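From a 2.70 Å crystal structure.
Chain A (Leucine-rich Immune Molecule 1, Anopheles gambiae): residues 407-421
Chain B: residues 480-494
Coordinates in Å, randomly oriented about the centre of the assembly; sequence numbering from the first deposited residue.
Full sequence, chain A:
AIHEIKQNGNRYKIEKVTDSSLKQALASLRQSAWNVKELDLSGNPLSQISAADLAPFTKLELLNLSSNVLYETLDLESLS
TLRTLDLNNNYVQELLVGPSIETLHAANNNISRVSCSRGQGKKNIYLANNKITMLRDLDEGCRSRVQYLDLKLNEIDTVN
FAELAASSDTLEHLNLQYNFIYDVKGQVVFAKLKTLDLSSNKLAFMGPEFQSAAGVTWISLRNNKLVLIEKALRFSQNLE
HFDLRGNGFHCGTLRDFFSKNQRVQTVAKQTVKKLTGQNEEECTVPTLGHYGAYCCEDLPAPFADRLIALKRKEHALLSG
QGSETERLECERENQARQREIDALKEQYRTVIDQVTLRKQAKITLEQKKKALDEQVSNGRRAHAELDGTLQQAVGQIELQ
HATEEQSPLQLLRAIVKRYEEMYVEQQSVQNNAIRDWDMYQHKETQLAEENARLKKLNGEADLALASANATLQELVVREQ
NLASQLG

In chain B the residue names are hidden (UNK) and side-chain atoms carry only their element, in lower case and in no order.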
# COMPACT_ATOMS: atom_id res chain seq x y z
N SER A 407 4.30 25.81 -10.77
CA SER A 407 5.10 25.51 -9.56
C SER A 407 5.54 24.07 -9.52
O SER A 407 5.02 23.26 -10.25
CB SER A 407 4.26 25.70 -8.32
OG SER A 407 3.06 24.97 -8.40
N PRO A 408 6.45 23.68 -8.61
CA PRO A 408 6.73 22.22 -8.51
C PRO A 408 5.53 21.38 -8.06
O PRO A 408 5.37 20.29 -8.54
CB PRO A 408 7.86 22.13 -7.49
CG PRO A 408 8.52 23.42 -7.57
CD PRO A 408 7.47 24.46 -7.92
N LEU A 409 4.69 21.90 -7.18
CA LEU A 409 3.45 21.18 -6.82
C LEU A 409 2.68 20.89 -8.09
O LEU A 409 2.44 19.75 -8.41
CB LEU A 409 2.58 21.96 -5.83
CG LEU A 409 1.21 21.33 -5.58
CD1 LEU A 409 1.38 19.93 -5.03
CD2 LEU A 409 0.31 22.16 -4.66
N GLN A 410 2.33 21.93 -8.86
CA GLN A 410 1.60 21.77 -10.14
C GLN A 410 2.27 20.81 -11.09
O GLN A 410 1.57 20.10 -11.77
CB GLN A 410 1.38 23.10 -10.88
CG GLN A 410 0.59 24.15 -10.08
CD GLN A 410 0.44 25.47 -10.83
OE1 GLN A 410 1.41 26.21 -11.09
NE2 GLN A 410 -0.79 25.76 -11.22
N LEU A 411 3.60 20.79 -11.15
CA LEU A 411 4.28 19.89 -12.08
C LEU A 411 4.12 18.42 -11.66
O LEU A 411 3.88 17.56 -12.51
CB LEU A 411 5.74 20.22 -12.20
CG LEU A 411 5.95 21.50 -12.99
CD1 LEU A 411 7.37 21.94 -12.83
CD2 LEU A 411 5.61 21.30 -14.45
N LEU A 412 4.22 18.13 -10.37
CA LEU A 412 4.04 16.79 -9.90
C LEU A 412 2.60 16.36 -10.16
O LEU A 412 2.32 15.23 -10.62
CB LEU A 412 4.43 16.68 -8.44
CG LEU A 412 4.11 15.35 -7.77
CD1 LEU A 412 4.94 14.26 -8.21
CD2 LEU A 412 4.25 15.53 -6.31
N ARG A 413 1.65 17.23 -9.92
CA ARG A 413 0.28 16.83 -10.26
C ARG A 413 0.10 16.58 -11.77
O ARG A 413 -0.53 15.60 -12.16
CB ARG A 413 -0.72 17.83 -9.74
CG ARG A 413 -0.73 17.88 -8.24
CD ARG A 413 -1.69 18.90 -7.82
NE ARG A 413 -1.96 18.82 -6.40
CZ ARG A 413 -2.45 19.84 -5.67
NH1 ARG A 413 -2.70 21.03 -6.25
NH2 ARG A 413 -2.68 19.66 -4.36
N ALA A 414 0.68 17.39 -12.65
CA ALA A 414 0.47 17.14 -14.06
C ALA A 414 1.13 15.82 -14.47
O ALA A 414 0.53 15.04 -15.20
CB ALA A 414 1.03 18.31 -14.92
N ILE A 415 2.35 15.56 -13.97
CA ILE A 415 3.08 14.35 -14.28
C ILE A 415 2.33 13.08 -13.85
O ILE A 415 2.25 12.14 -14.61
CB ILE A 415 4.50 14.36 -13.70
CG1 ILE A 415 5.37 15.38 -14.44
CG2 ILE A 415 5.16 12.96 -13.77
CD1 ILE A 415 6.59 15.77 -13.66
N VAL A 416 1.76 13.03 -12.65
CA VAL A 416 1.11 11.82 -12.21
C VAL A 416 -0.14 11.69 -13.06
O VAL A 416 -0.39 10.63 -13.68
CB VAL A 416 0.80 11.84 -10.71
CG1 VAL A 416 -0.50 11.12 -10.39
CG2 VAL A 416 2.00 11.30 -9.93
N LYS A 417 -0.89 12.79 -13.17
CA LYS A 417 -2.08 12.78 -14.01
C LYS A 417 -1.79 12.14 -15.40
O LYS A 417 -2.57 11.30 -15.88
CB LYS A 417 -2.64 14.18 -14.17
CG LYS A 417 -4.07 14.20 -14.52
CD LYS A 417 -4.41 15.46 -15.23
CE LYS A 417 -5.94 15.81 -15.21
NZ LYS A 417 -6.45 16.25 -13.83
N ARG A 418 -0.67 12.51 -16.03
CA ARG A 418 -0.38 12.02 -17.37
C ARG A 418 -0.07 10.52 -17.37
O ARG A 418 -0.56 9.78 -18.20
CB ARG A 418 0.76 12.82 -17.97
CG ARG A 418 1.20 12.41 -19.33
CD ARG A 418 0.09 12.52 -20.32
NE ARG A 418 0.53 11.98 -21.62
CZ ARG A 418 -0.29 11.44 -22.51
NH1 ARG A 418 -1.58 11.37 -22.26
NH2 ARG A 418 0.17 10.95 -23.64
N TYR A 419 0.69 10.06 -16.40
CA TYR A 419 0.96 8.66 -16.31
C TYR A 419 -0.37 7.92 -16.13
O TYR A 419 -0.53 6.86 -16.67
CB TYR A 419 1.90 8.37 -15.15
CG TYR A 419 3.35 8.47 -15.53
CD1 TYR A 419 3.96 7.47 -16.23
CD2 TYR A 419 4.11 9.55 -15.18
CE1 TYR A 419 5.29 7.54 -16.56
CE2 TYR A 419 5.44 9.62 -15.51
CZ TYR A 419 6.02 8.61 -16.19
OH TYR A 419 7.35 8.69 -16.54
N GLU A 420 -1.31 8.47 -15.37
CA GLU A 420 -2.59 7.82 -15.16
C GLU A 420 -3.36 7.75 -16.48
O GLU A 420 -3.87 6.70 -16.81
CB GLU A 420 -3.44 8.55 -14.13
CG GLU A 420 -2.98 8.37 -12.72
CD GLU A 420 -2.99 6.93 -12.27
OE1 GLU A 420 -4.01 6.26 -12.61
OE2 GLU A 420 -2.03 6.50 -11.57
N GLU A 421 -3.44 8.84 -17.24
CA GLU A 421 -3.99 8.77 -18.60
C GLU A 421 -3.34 7.65 -19.48
O GLU A 421 -3.97 7.03 -20.32
CB GLU A 421 -3.79 10.10 -19.33
CG GLU A 421 -4.80 11.17 -19.06
CD GLU A 421 -4.39 12.52 -19.68
OE1 GLU A 421 -3.20 12.76 -19.96
OE2 GLU A 421 -5.27 13.37 -19.89
N UNK B 480 6.26 23.52 0.94
CA UNK B 480 5.34 22.71 1.74
C UNK B 480 4.35 21.90 0.90
O UNK B 480 4.43 20.66 0.82
c UNK B 480 3.97 23.79 5.09
c UNK B 480 4.55 23.61 2.68
n UNK B 480 4.90 23.52 6.03
o UNK B 480 3.16 24.71 5.20
c UNK B 480 3.94 22.91 3.85
N UNK B 481 3.40 22.61 0.29
CA UNK B 481 2.35 21.97 -0.46
C UNK B 481 2.87 20.86 -1.33
O UNK B 481 2.10 19.97 -1.67
N UNK B 482 4.17 20.92 -1.70
CA UNK B 482 4.84 19.89 -2.51
C UNK B 482 5.15 18.64 -1.71
O UNK B 482 4.88 17.53 -2.15
c UNK B 482 6.39 19.22 -5.28
c UNK B 482 8.51 19.77 -4.07
c UNK B 482 6.16 20.40 -3.09
c UNK B 482 7.01 19.40 -3.92
N UNK B 483 5.78 18.81 -0.56
CA UNK B 483 6.02 17.69 0.32
C UNK B 483 4.70 16.98 0.73
O UNK B 483 4.65 15.75 0.80
c UNK B 483 9.30 17.89 0.64
n UNK B 483 8.68 19.89 1.25
n UNK B 483 10.33 18.78 0.45
c UNK B 483 6.86 18.15 1.52
c UNK B 483 9.93 19.98 0.82
c UNK B 483 8.25 18.59 1.14
N UNK B 484 3.63 17.73 0.96
CA UNK B 484 2.36 17.08 1.20
C UNK B 484 2.04 16.08 0.03
O UNK B 484 1.77 14.86 0.23
c UNK B 484 1.26 18.10 1.31
N UNK B 485 2.10 16.62 -1.19
CA UNK B 485 1.78 15.87 -2.39
C UNK B 485 2.73 14.69 -2.66
O UNK B 485 2.31 13.67 -3.18
c UNK B 485 -0.29 16.26 -4.69
c UNK B 485 1.79 16.82 -3.55
o UNK B 485 -0.87 17.06 -3.91
c UNK B 485 1.22 16.25 -4.74
o UNK B 485 -0.90 15.47 -5.45
N UNK B 486 4.00 14.79 -2.29
CA UNK B 486 4.86 13.65 -2.45
C UNK B 486 4.39 12.54 -1.55
O UNK B 486 4.46 11.37 -1.90
c UNK B 486 6.28 13.98 -2.13
c UNK B 486 8.31 15.15 -3.21
c UNK B 486 7.15 12.73 -2.14
c UNK B 486 6.78 14.98 -3.15
N UNK B 487 3.94 12.89 -0.34
CA UNK B 487 3.53 11.86 0.63
C UNK B 487 2.20 11.21 0.17
O UNK B 487 2.08 10.02 0.22
c UNK B 487 2.89 11.34 3.07
o UNK B 487 3.60 10.41 3.61
o UNK B 487 1.65 11.44 3.28
c UNK B 487 3.49 12.38 2.09
N UNK B 488 1.25 12.02 -0.29
CA UNK B 488 0.03 11.55 -0.93
C UNK B 488 0.27 10.57 -2.07
O UNK B 488 -0.48 9.62 -2.19
c UNK B 488 -0.76 12.70 -1.54
c UNK B 488 -2.08 12.23 -2.11
o UNK B 488 -1.02 13.66 -0.53
N UNK B 489 1.29 10.80 -2.90
CA UNK B 489 1.61 9.88 -3.98
C UNK B 489 2.35 8.65 -3.49
O UNK B 489 2.24 7.61 -4.07
c UNK B 489 1.43 11.52 -5.94
o UNK B 489 0.48 11.09 -6.54
c UNK B 489 2.34 10.56 -5.16
n UNK B 489 1.71 12.82 -5.90
N UNK B 490 3.09 8.69 -2.41
CA UNK B 490 3.66 7.44 -1.95
C UNK B 490 2.54 6.58 -1.30
O UNK B 490 2.54 5.33 -1.34
c UNK B 490 4.81 7.69 -0.96
c UNK B 490 6.02 8.44 -1.55
c UNK B 490 6.93 7.43 -2.19
c UNK B 490 6.78 9.24 -0.49
N UNK B 491 1.58 7.23 -0.67
CA UNK B 491 0.52 6.47 -0.06
C UNK B 491 -0.31 5.88 -1.17
O UNK B 491 -0.64 4.71 -1.13
n UNK B 491 0.64 8.87 4.12
n UNK B 491 -0.25 7.22 5.44
n UNK B 491 1.58 8.42 6.15
c UNK B 491 -0.27 8.63 3.02
c UNK B 491 -0.30 7.35 0.86
c UNK B 491 0.66 8.17 5.24
c UNK B 491 0.39 7.58 2.17
N UNK B 492 -0.62 6.70 -2.19
CA UNK B 492 -1.45 6.26 -3.28
C UNK B 492 -0.92 5.02 -3.98
O UNK B 492 -1.71 4.17 -4.31
n UNK B 492 -3.35 9.71 -8.77
c UNK B 492 -2.68 8.02 -6.52
n UNK B 492 -4.91 8.15 -9.48
c UNK B 492 -3.98 8.53 -8.60
c UNK B 492 -2.83 7.14 -5.27
n UNK B 492 -3.69 7.73 -7.57
c UNK B 492 -1.64 7.36 -4.31
N UNK B 493 0.38 4.92 -4.20
CA UNK B 493 0.95 3.82 -4.96
C UNK B 493 1.54 2.79 -4.04
O UNK B 493 2.28 1.94 -4.43
c UNK B 493 0.39 4.74 -7.91
c UNK B 493 0.01 6.88 -8.82
c UNK B 493 1.57 6.62 -7.04
c UNK B 493 1.32 5.24 -7.02
o UNK B 493 -0.68 7.63 -9.75
c UNK B 493 -0.23 5.54 -8.79
c UNK B 493 1.97 4.33 -6.00
c UNK B 493 0.90 7.45 -7.95
N UNK B 494 1.20 2.87 -2.79
CA UNK B 494 1.67 1.90 -1.81
C UNK B 494 3.17 1.71 -1.78
O UNK B 494 3.65 0.63 -1.52
n UNK B 494 -4.96 -0.46 -2.24
c UNK B 494 -0.49 0.74 -1.91
c UNK B 494 0.99 0.58 -2.04
n UNK B 494 -2.69 -0.02 -2.34
c UNK B 494 -1.29 -0.36 -2.46
n UNK B 494 -3.41 -2.19 -2.30
c UNK B 494 -3.69 -0.89 -2.29

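Position 480 carries three side-chain carbons in a row, the third bearing one oxygen and one nitrogen. It is poorly ordered and out of reach of chain A. This is B:Gln480. Position 481 has no side-chain atoms, so it is B:Gly481. Its backbone O lies 3.4 Å from A:Leu409 CD1.

Position 482 has four carbons, forked at the second. The side chain starts sideways, but its end comes nearer to A:Pro408 and A:Leu409. This is B:Leu482. B:Leu482 CD1 is 3.9 Å from A:Pro408 CB and 3.7 Å from A:Leu409 N, and so packs at the start of the chain A helix.

Position 483 has one carbon and then a five-membered ring of three carbons and two nitrogens. It points away from chain A. This is B:His483. Position 484 has a single carbon and no contact with chain A; it is B:Ala484.

Position 485 has three carbons, the third carrying two oxygens. It points toward chain A, where it meets A:Leu409, A:Leu412 and A:Arg413. This is B:Glu485. B:Glu485 OE1 accepts from A:Arg413 NH2 at 3.2 Å, in a salt bridge, and weakly from A:Arg413 NE, also at 3.2 Å. The oxygen sits at the guanidinium edge, where the N-H groups are. The carbons serve too: B:Glu485 CG lies 3.5 Å from A:Leu412 CD2.

Position 486 has four carbons, forked at the first, with one arm two carbons long. One of them comes near A:Leu412. That is B:Ile486. B:Ile486 CG1 is 4.1 Å from A:Leu412 CD2. Position 487 has two carbons, the second with two oxygens, and lies out of reach: B:Asp487. Position 488 has one carbon carrying an oxygen and a carbon, B:Thr488. B:Thr488 OG1 donates to B:Ala484 O at 3.1 Å, within its own helix.

Position 489 has two carbons, the second carrying one oxygen and one nitrogen. It faces A:Leu412 and A:Val416. This is B:Asn489. Position 490 has four carbons forked at the second and no contact; it is B:Leu490. Position 491 has three carbons, a nitrogen, and a carbon with two more nitrogens. This is B:Arg491, salt-bridged to B:Asp487 through NE and OD2 at 2.9 Å.

Position 492 has the same atoms, but points toward chain A and comes near A:Val416 and A:Glu420. This is B:Arg492. A:Glu420 OE1 is 3.8 Å from B:Arg492 NH2, a long salt bridge. The oxygen lies well out of the guanidinium plane, so only the charges attract.

Position 493 has one carbon and a six-carbon ring bearing an oxygen, which reaches A:Val416 and A:Glu420: B:Tyr493. B:Tyr493 OH donates to A:Glu420 OE2 at 2.5 Å. Position 494 repeats the atoms of 491 beyond reach of chain A, and is B:Arg494.

The helices run roughly parallel, 25° apart, and approach to 8.9 Å. A:Leu412 is the knob, seated among B:Leu482, B:Glu485, B:Ile486 and B:Asn489. Polar contacts lie beside and beyond this packing: A:Arg413 with B:Glu485, then, further along, A:Glu420 with B:Arg492 and B:Tyr493.

Chain B (480-494) QGLHAEIDTNLRRYR
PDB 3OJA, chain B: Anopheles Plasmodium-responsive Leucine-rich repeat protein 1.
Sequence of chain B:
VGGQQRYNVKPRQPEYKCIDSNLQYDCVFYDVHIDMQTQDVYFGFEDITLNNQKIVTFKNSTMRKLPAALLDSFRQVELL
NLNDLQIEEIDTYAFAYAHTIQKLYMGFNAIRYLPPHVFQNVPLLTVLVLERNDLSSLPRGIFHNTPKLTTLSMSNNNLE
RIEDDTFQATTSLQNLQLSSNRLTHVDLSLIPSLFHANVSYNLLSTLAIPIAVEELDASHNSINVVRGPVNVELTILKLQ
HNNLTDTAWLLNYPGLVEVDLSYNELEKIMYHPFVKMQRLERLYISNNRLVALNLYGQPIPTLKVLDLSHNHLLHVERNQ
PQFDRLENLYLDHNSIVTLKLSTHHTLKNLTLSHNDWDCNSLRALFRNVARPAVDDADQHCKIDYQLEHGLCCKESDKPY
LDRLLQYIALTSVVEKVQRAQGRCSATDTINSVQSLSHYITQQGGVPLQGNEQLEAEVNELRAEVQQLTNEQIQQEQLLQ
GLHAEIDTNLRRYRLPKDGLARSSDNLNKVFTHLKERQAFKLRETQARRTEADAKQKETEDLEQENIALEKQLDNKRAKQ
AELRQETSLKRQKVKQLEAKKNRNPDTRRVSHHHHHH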